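Local coordinates for protein ricin B-related lectin (Polyporus squamosus, PDB 5MUA) that binds galactose through a ricin-type beta-trefoil lectin module and calcium in a papain-like protease module that holds the inhibitor E-64, at residues 68-72 with 84-89; 45-50 with 62-66. All coordinates share one frame; numbering follows the deposited sequence. Where two conformers were deposited one is given.

From the N terminus, contact 2 comes first: residues 45-50 run into strand 49-53, and residues 62-66, at the end of strand 59-64, close the hairpin with it. Contact 1 opens only after that loop is complete, so the two follow in series without nesting or crossing. Residues 68-72 of contact 1 lead into strand 70-73, which pairs with strand 82-87 to close a second hairpin at the galactose site. The short connection between 62-66 and 68-72 brings the two contacts together, with S69 O close to N64 N (2.8 Å) and G68 O hydrogen-bonded to R63 NE. Both belong to the trefoil lectin module, contact 2 more central in the chain, contact 1 at its sugar-binding end.

Contact 1. Residues 68-72 with 84-89; sequences GSYMD and IIGYRP. With GAL (beta-D-galactopyranose), chain J.
S69 sets its CB against the bare backbone of G86, 3.7 Å from G86 C, where there is no side chain to keep it off. At Y70 the antiparallel ladder begins: Y70 N donates to Y87 O (2.8 Å), and Y87 N answers to Y70 O. The Y70 ring leans back beside its own backbone N (chi1 -72°), which brings Y87 O to the ring edge and puts Y70 CE1 3.5 Å from P89 CB. M71, in the non-hydrogen-bonded pair with G86, turns to the face away from Y70 and D72; in the conformer modelled here its CG lies near I84 CG2, a tentative touch, and its carbonyl takes the indole N-H of W97. D72 forms the next hydrogen-bonded pair, with I85. Its carboxylate, carried away from the backbone N by chi1 of 169°, lies alongside Y87 with the two planes 45° apart. D72 OD1 accepts from galactose O4 (2.5 Å, very short), and D72 OD2 from galactose O3 (2.6 Å) and also from Q95. The sugar lies over the Y87 ring, galactose C4 standing 3.6 Å above its centre, and I85 CD1 touches galactose C6 at 3.7 Å. One carboxylate thus grips two neighbouring hydroxyls while an aromatic face supports the sugar carbons, a division of labour familiar from ricin-type lectins and consistent with recognition of galactose through its axial O4.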
ATOM      1  N   GLY B  68     -18.514  11.313 -11.950  1.00 12.35           N
ATOM      2  CA  GLY B  68     -17.671  12.344 -12.563  1.00 13.07           C
ATOM      3  C   GLY B  68     -18.421  13.458 -13.272  1.00 13.59           C
ATOM      4  O   GLY B  68     -17.814  14.494 -13.610  1.00 15.58           O
ATOM      5  N   SER B  69     -19.700  13.217 -13.545  1.00 14.09           N
ATOM      6  CA  SER B  69     -20.613  14.135 -14.249  1.00 14.24           C
ATOM      7  C   SER B  69     -20.803  15.412 -13.371  1.00 12.80           C
ATOM      8  O   SER B  69     -20.789  15.385 -12.139  1.00 14.09           O
ATOM      9  CB  SER B  69     -22.016  13.478 -14.351  1.00 14.72           C
ATOM     10  OG  SER B  69     -21.996  12.262 -14.996  1.00 22.58           O
ATOM     11  N   TYR B  70     -21.028  16.515 -14.049  1.00 10.99           N
ATOM     12  CA  TYR B  70     -21.318  17.802 -13.432  1.00 11.18           C
ATOM     13  C   TYR B  70     -22.822  18.078 -13.416  1.00 10.70           C
ATOM     14  O   TYR B  70     -23.508  17.919 -14.423  1.00 11.26           O
ATOM     15  CB  TYR B  70     -20.598  18.923 -14.196  1.00 11.20           C
ATOM     16  CG  TYR B  70     -19.092  18.882 -13.941  1.00 11.34           C
ATOM     17  CD1 TYR B  70     -18.272  17.930 -14.553  1.00 11.30           C
ATOM     18  CD2 TYR B  70     -18.493  19.756 -13.024  1.00 12.58           C
ATOM     19  CE1 TYR B  70     -16.929  17.850 -14.277  1.00 10.81           C
ATOM     20  CE2 TYR B  70     -17.129  19.752 -12.815  1.00 12.74           C
ATOM     21  CZ  TYR B  70     -16.354  18.782 -13.427  1.00 11.61           C
ATOM     22  OH  TYR B  70     -15.050  18.715 -13.118  1.00 12.67           O
ATOM     23  N   MET B  71     -23.296  18.572 -12.292  1.00 10.82           N
ATOM     24  CA  MET B  71     -24.709  19.042 -12.154  1.00 10.79           C
ATOM     25  C   MET B  71     -24.899  20.181 -13.163  1.00 10.94           C
ATOM     26  O   MET B  71     -24.117  21.150 -13.205  1.00 10.27           O
ATOM     27  CB  MET B  71     -24.978  19.526 -10.789  1.00 11.17           C
ATOM     28  CG  MET B  71     -26.438  19.861 -10.547  1.00 10.89           C
ATOM     29  SD  MET B  71     -26.670  20.515  -8.820  0.75 12.40           S
ATOM     30  CE  MET B  71     -26.824  19.033  -7.819  0.75 12.73           C
ATOM     31  N   ASP B  72     -25.911  20.036 -14.007  1.00 11.39           N
ATOM     32  CA  ASP B  72     -26.021  20.854 -15.212  1.00 11.17           C
ATOM     33  C   ASP B  72     -27.526  21.173 -15.412  1.00 12.25           C
ATOM     34  O   ASP B  72     -28.395  20.302 -15.263  1.00 11.12           O
ATOM     35  CB  ASP B  72     -25.394  20.018 -16.363  1.00 11.11           C
ATOM     36  CG  ASP B  72     -25.646  20.595 -17.810  1.00 11.93           C
ATOM     37  OD1 ASP B  72     -26.840  20.760 -18.210  1.00 11.55           O
ATOM     38  OD2 ASP B  72     -24.631  20.694 -18.542  1.00 11.85           O
ATOM     39  N   ILE B  84     -32.587  18.996 -14.264  1.00 13.13           N
ATOM     40  CA  ILE B  84     -31.233  19.119 -13.710  0.50 13.25           C
ATOM     41  C   ILE B  84     -30.603  17.727 -13.959  1.00 12.79           C
ATOM     42  O   ILE B  84     -31.143  16.739 -13.510  1.00 12.54           O
ATOM     43  CB  ILE B  84     -31.197  19.412 -12.191  0.50 13.94           C
ATOM     44  CG1 ILE B  84     -31.948  20.693 -11.810  0.50 14.04           C
ATOM     45  CG2 ILE B  84     -29.743  19.449 -11.694  0.50 13.79           C
ATOM     46  CD1 ILE B  84     -31.361  21.962 -12.362  0.50 14.56           C
ATOM     47  N   ILE B  85     -29.467  17.687 -14.648  1.00 13.46           N
ATOM     48  CA  ILE B  85     -28.856  16.454 -15.120  1.00 12.56           C
ATOM     49  C   ILE B  85     -27.395  16.430 -14.688  1.00 12.34           C
ATOM     50  O   ILE B  85     -26.848  17.440 -14.209  1.00 12.49           O
ATOM     51  CB  ILE B  85     -28.979  16.359 -16.666  1.00 12.05           C
ATOM     52  CG1 ILE B  85     -28.217  17.487 -17.378  1.00 13.20           C
ATOM     53  CG2 ILE B  85     -30.454  16.354 -17.077  1.00 12.80           C
ATOM     54  CD1 ILE B  85     -28.215  17.462 -18.900  1.00 13.93           C
ATOM     55  N   GLY B  86     -26.743  15.295 -14.947  1.00 11.69           N
ATOM     56  CA  GLY B  86     -25.312  15.181 -14.874  1.00 12.03           C
ATOM     57  C   GLY B  86     -24.729  15.179 -16.285  1.00 11.57           C
ATOM     58  O   GLY B  86     -25.237  14.486 -17.147  1.00 14.00           O
ATOM     59  N   TYR B  87     -23.764  16.038 -16.563  1.00 12.33           N
ATOM     60  CA  TYR B  87     -23.246  16.186 -17.928  1.00 12.79           C
ATOM     61  C   TYR B  87     -21.707  16.270 -17.831  1.00 12.64           C
ATOM     62  O   TYR B  87     -21.155  16.680 -16.804  1.00 12.72           O
ATOM     63  CB  TYR B  87     -23.813  17.443 -18.542  1.00 12.88           C
ATOM     64  CG  TYR B  87     -23.878  17.477 -20.038  1.00 15.17           C
ATOM     65  CD1 TYR B  87     -24.857  16.754 -20.752  1.00 14.45           C
ATOM     66  CD2 TYR B  87     -22.997  18.241 -20.762  1.00 14.91           C
ATOM     67  CE1 TYR B  87     -24.906  16.766 -22.127  1.00 16.12           C
ATOM     68  CE2 TYR B  87     -23.048  18.250 -22.147  1.00 17.03           C
ATOM     69  CZ  TYR B  87     -24.040  17.531 -22.805  1.00 18.62           C
ATOM     70  OH  TYR B  87     -24.113  17.588 -24.172  1.00 21.05           O
ATOM     71  N   ARG B  88     -21.048  15.957 -18.925  1.00 13.45           N
ATOM     72  CA  ARG B  88     -19.607  16.162 -19.037  1.00 14.72           C
ATOM     73  C   ARG B  88     -19.273  17.624 -18.828  1.00 14.49           C
ATOM     74  O   ARG B  88     -20.102  18.518 -19.134  1.00 13.81           O
ATOM     75  CB  ARG B  88     -19.100  15.698 -20.401  1.00 17.15           C
ATOM     76  CG  ARG B  88     -19.556  16.586 -21.548  1.00 19.97           C
ATOM     77  CD  ARG B  88     -19.183  16.044 -22.947  1.00 21.70           C
ATOM     78  NE  ARG B  88     -19.710  16.951 -23.956  1.00 25.68           N
ATOM     79  CZ  ARG B  88     -19.219  18.147 -24.282  1.00 28.10           C
ATOM     80  NH1 ARG B  88     -18.100  18.617 -23.751  1.00 28.40           N
ATOM     81  NH2 ARG B  88     -19.847  18.885 -25.199  1.00 28.21           N
ATOM     82  N   PRO B  89     -18.080  17.899 -18.334  1.00 13.56           N
ATOM     83  CA  PRO B  89     -17.730  19.275 -18.110  1.00 14.36           C
ATOM     84  C   PRO B  89     -17.666  20.110 -19.374  1.00 15.38           C
ATOM     85  O   PRO B  89     -17.008  19.718 -20.363  1.00 14.97           O
ATOM     86  CB  PRO B  89     -16.314  19.201 -17.490  1.00 15.42           C
ATOM     87  CG  PRO B  89     -15.789  17.835 -17.809  1.00 16.24           C
ATOM     88  CD  PRO B  89     -17.031  16.960 -17.828  1.00 15.55           C
TER
HETATM   89  C1  GAL J 301     -26.755  21.592 -24.002  1.00 20.65           C
HETATM   90  C2  GAL J 301     -25.889  22.171 -22.885  1.00 19.11           C
HETATM   91  C3  GAL J 301     -25.304  21.134 -21.947  1.00 17.16           C
HETATM   92  C4  GAL J 301     -26.427  20.188 -21.495  1.00 17.50           C
HETATM   93  C5  GAL J 301     -27.220  19.653 -22.718  1.00 20.12           C
HETATM   94  C6  GAL J 301     -28.429  18.822 -22.348  1.00 22.85           C
HETATM   95  O1  GAL J 301     -27.397  22.690 -24.583  1.00 22.11           O
HETATM   96  O2  GAL J 301     -24.801  22.888 -23.492  1.00 19.75           O
HETATM   97  O3  GAL J 301     -24.654  21.856 -20.870  1.00 17.01           O
HETATM   98  O4  GAL J 301     -27.287  20.970 -20.626  1.00 14.69           O
HETATM   99  O5  GAL J 301     -27.734  20.738 -23.509  1.00 20.40           O
HETATM  100  O6  GAL J 301     -28.988  18.295 -23.540  1.00 27.41           O

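Contact 2. Residues 45-50 with 62-66; sequences LNNLWL and VRNAF
N64 stands its amide steeply on one face of the W49 indole, planes 76° apart, so that N64 ND2 meets the ring near its rim, 3.5 Å from W49 CH2. The same ND2 of N64 donates to N46 O at 2.9 Å; the acceptor lies in the amide plane of N64, although the nitrogen stands above the carbonyl plane of N46. With CG anti to the backbone N (chi1 -168°), N64 reaches across to the 3-10 turn of residues 45-47. Beside it, V62 CG1 packs on W49 CE3 at 3.7 Å. The backbones meet as the hairpin of strands 49-53 and 59-64 in the beta-trefoil: L50 N donates to R63 O (2.7 Å), R63 N returns to L50 O, and A65 N reaches L48 O. A water bridges the chains next to this last bond, donating to L45 O and to L48 O (2.6 Å), and accepting from F66 N (2.8 Å). F66 crosses L45 at about a right angle, its CD1 3.8 Å from L45 CB. Further out, W49 NE1 is anchored on L21 O, and N64 OD1 accepts from A67 N, which fixes the amide at both its polar ends. Backbone bonds from A65 to A229 and from F66 to K228 join this turn to the segment that follows helix 208-226.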
ATOM      1  N   LEU B  45     -22.755   5.586  -3.431  1.00 13.42           N
ATOM      2  CA  LEU B  45     -21.674   6.539  -3.559  1.00 13.13           C
ATOM      3  C   LEU B  45     -22.056   7.761  -4.456  1.00 12.96           C
ATOM      4  O   LEU B  45     -21.443   8.791  -4.348  1.00 13.18           O
ATOM      5  CB  LEU B  45     -20.425   5.846  -4.129  1.00 13.59           C
ATOM      6  CG  LEU B  45     -19.822   4.699  -3.335  1.00 12.67           C
ATOM      7  CD1 LEU B  45     -18.609   4.095  -4.046  1.00 12.55           C
ATOM      8  CD2 LEU B  45     -19.358   5.321  -2.039  1.00 12.44           C
ATOM      9  N   ASN B  46     -23.029   7.570  -5.361  1.00 13.35           N
ATOM     10  CA  ASN B  46     -23.533   8.624  -6.214  1.00 13.37           C
ATOM     11  C   ASN B  46     -24.396   9.672  -5.501  1.00 11.98           C
ATOM     12  O   ASN B  46     -24.952  10.565  -6.174  1.00 12.78           O
ATOM     13  CB  ASN B  46     -24.197   8.050  -7.480  1.00 14.25           C
ATOM     14  CG  ASN B  46     -25.363   7.164  -7.158  1.00 15.97           C
ATOM     15  OD1 ASN B  46     -25.926   7.183  -6.075  1.00 18.09           O
ATOM     16  ND2 ASN B  46     -25.708   6.329  -8.111  1.00 19.93           N
ATOM     17  N   ASN B  47     -24.482   9.590  -4.181  1.00 11.72           N
ATOM     18  CA  ASN B  47     -25.023  10.695  -3.371  1.00 12.21           C
ATOM     19  C   ASN B  47     -23.987  11.715  -2.935  1.00 11.77           C
ATOM     20  O   ASN B  47     -24.292  12.637  -2.165  1.00 12.70           O
ATOM     21  CB  ASN B  47     -25.861  10.184  -2.209  1.00 11.64           C
ATOM     22  CG  ASN B  47     -25.013   9.531  -1.122  1.00 12.39           C
ATOM     23  OD1 ASN B  47     -23.749   9.651  -1.154  1.00 12.47           O
ATOM     24  ND2 ASN B  47     -25.690   8.839  -0.160  1.00 12.82           N
ATOM     25  N   LEU B  48     -22.741  11.539  -3.362  1.00 11.28           N
ATOM     26  CA  LEU B  48     -21.669  12.398  -2.896  1.00 11.13           C
ATOM     27  C   LEU B  48     -21.385  13.475  -3.897  1.00 11.21           C
ATOM     28  O   LEU B  48     -21.141  13.182  -5.052  1.00 11.63           O
ATOM     29  CB  LEU B  48     -20.407  11.586  -2.657  1.00 11.49           C
ATOM     30  CG  LEU B  48     -20.591  10.488  -1.594  1.00 12.39           C
ATOM     31  CD1 LEU B  48     -19.432   9.475  -1.661  1.00 12.66           C
ATOM     32  CD2 LEU B  48     -20.703  11.098  -0.179  1.00 13.32           C
ATOM     33  N   TRP B  49     -21.318  14.721  -3.420  1.00 11.04           N
ATOM     34  CA  TRP B  49     -21.098  15.858  -4.310  1.00 10.77           C
ATOM     35  C   TRP B  49     -19.851  16.641  -3.957  1.00 11.13           C
ATOM     36  O   TRP B  49     -19.679  17.126  -2.808  1.00 12.04           O
ATOM     37  CB  TRP B  49     -22.310  16.793  -4.297  1.00 10.18           C
ATOM     38  CG  TRP B  49     -23.536  16.077  -4.768  1.00 10.69           C
ATOM     39  CD1 TRP B  49     -24.455  15.440  -3.973  1.00 10.96           C
ATOM     40  CD2 TRP B  49     -23.960  15.801  -6.137  1.00 10.61           C
ATOM     41  NE1 TRP B  49     -25.408  14.870  -4.735  1.00 10.01           N
ATOM     42  CE2 TRP B  49     -25.153  15.072  -6.056  1.00 10.43           C
ATOM     43  CE3 TRP B  49     -23.479  16.161  -7.399  1.00 10.53           C
ATOM     44  CZ2 TRP B  49     -25.874  14.648  -7.201  1.00 11.05           C
ATOM     45  CZ3 TRP B  49     -24.189  15.758  -8.555  1.00 10.88           C
ATOM     46  CH2 TRP B  49     -25.383  15.001  -8.437  1.00 11.25           C
ATOM     47  N   LEU B  50     -18.967  16.762  -4.948  1.00 12.16           N
ATOM     48  CA  LEU B  50     -17.706  17.467  -4.823  1.00 13.15           C
ATOM     49  C   LEU B  50     -17.918  18.849  -5.396  1.00 12.85           C
ATOM     50  O   LEU B  50     -18.199  18.995  -6.550  1.00 13.69           O
ATOM     51  CB  LEU B  50     -16.565  16.746  -5.595  1.00 14.57           C
ATOM     52  CG  LEU B  50     -15.239  17.520  -5.709  1.00 15.06           C
ATOM     53  CD1 LEU B  50     -14.595  17.869  -4.346  1.00 15.19           C
ATOM     54  CD2 LEU B  50     -14.211  16.726  -6.472  1.00 15.87           C
ATOM     55  N   VAL B  62     -20.564  21.644  -9.076  1.00 11.29           N
ATOM     56  CA  VAL B  62     -21.103  20.637  -8.202  1.00 11.64           C
ATOM     57  C   VAL B  62     -21.011  19.357  -9.006  1.00 11.26           C
ATOM     58  O   VAL B  62     -21.760  19.107  -9.951  1.00 11.34           O
ATOM     59  CB  VAL B  62     -22.571  20.958  -7.773  1.00 10.86           C
ATOM     60  CG1 VAL B  62     -23.157  19.845  -6.921  1.00 11.68           C
ATOM     61  CG2 VAL B  62     -22.603  22.283  -7.092  1.00 11.60           C
ATOM     62  N   ARG B  63     -20.026  18.567  -8.659  1.00 12.05           N
ATOM     63  CA  ARG B  63     -19.651  17.349  -9.408  1.00 12.56           C
ATOM     64  C   ARG B  63     -20.002  16.096  -8.668  1.00 11.79           C
ATOM     65  O   ARG B  63     -19.750  16.007  -7.469  1.00 11.38           O
ATOM     66  CB  ARG B  63     -18.132  17.406  -9.670  1.00 14.60           C
ATOM     67  CG  ARG B  63     -17.635  16.405 -10.661  1.00 15.27           C
ATOM     68  CD  ARG B  63     -16.119  16.439 -10.837  1.00 14.95           C
ATOM     69  NE  ARG B  63     -15.819  15.654 -12.007  1.00 15.57           N
ATOM     70  CZ  ARG B  63     -14.599  15.446 -12.478  1.00 15.79           C
ATOM     71  NH1 ARG B  63     -13.525  15.907 -11.832  1.00 14.84           N
ATOM     72  NH2 ARG B  63     -14.476  14.774 -13.589  1.00 17.15           N
ATOM     73  N   ASN B  64     -20.527  15.111  -9.366  1.00 11.92           N
ATOM     74  CA  ASN B  64     -20.855  13.831  -8.747  1.00 11.82           C
ATOM     75  C   ASN B  64     -19.530  13.070  -8.542  1.00 12.21           C
ATOM     76  O   ASN B  64     -18.811  12.840  -9.488  1.00 13.19           O
ATOM     77  CB  ASN B  64     -21.852  13.058  -9.601  1.00 11.92           C
ATOM     78  CG  ASN B  64     -22.428  11.891  -8.874  1.00 12.38           C
ATOM     79  OD1 ASN B  64     -22.018  10.772  -9.089  1.00 13.38           O
ATOM     80  ND2 ASN B  64     -23.404  12.143  -8.000  1.00 12.16           N
ATOM     81  N   ALA B  65     -19.141  12.792  -7.304  1.00 12.81           N
ATOM     82  CA  ALA B  65     -17.795  12.204  -7.056  1.00 12.58           C
ATOM     83  C   ALA B  65     -17.757  10.845  -7.775  1.00 12.90           C
ATOM     84  O   ALA B  65     -16.711  10.491  -8.350  1.00 12.73           O
ATOM     85  CB  ALA B  65     -17.512  12.029  -5.566  1.00 13.22           C
ATOM     86  N   PHE B  66     -18.857  10.087  -7.690  1.00 13.07           N
ATOM     87  CA  PHE B  66     -18.922   8.748  -8.241  1.00 12.88           C
ATOM     88  C   PHE B  66     -18.838   8.778  -9.765  1.00 12.85           C
ATOM     89  O   PHE B  66     -17.929   8.234 -10.346  1.00 12.66           O
ATOM     90  CB  PHE B  66     -20.178   8.019  -7.745  1.00 13.41           C
ATOM     91  CG  PHE B  66     -20.363   6.619  -8.301  1.00 15.13           C
ATOM     92  CD1 PHE B  66     -19.607   5.563  -7.815  1.00 15.81           C
ATOM     93  CD2 PHE B  66     -21.257   6.373  -9.348  1.00 17.14           C
ATOM     94  CE1 PHE B  66     -19.766   4.289  -8.351  1.00 17.06           C
ATOM     95  CE2 PHE B  66     -21.418   5.102  -9.906  1.00 17.38           C
ATOM     96  CZ  PHE B  66     -20.678   4.053  -9.373  1.00 16.92           C
TER
HETATM   97  O   HOH W   1     -21.025  10.796  -6.128  1.00 14.07           O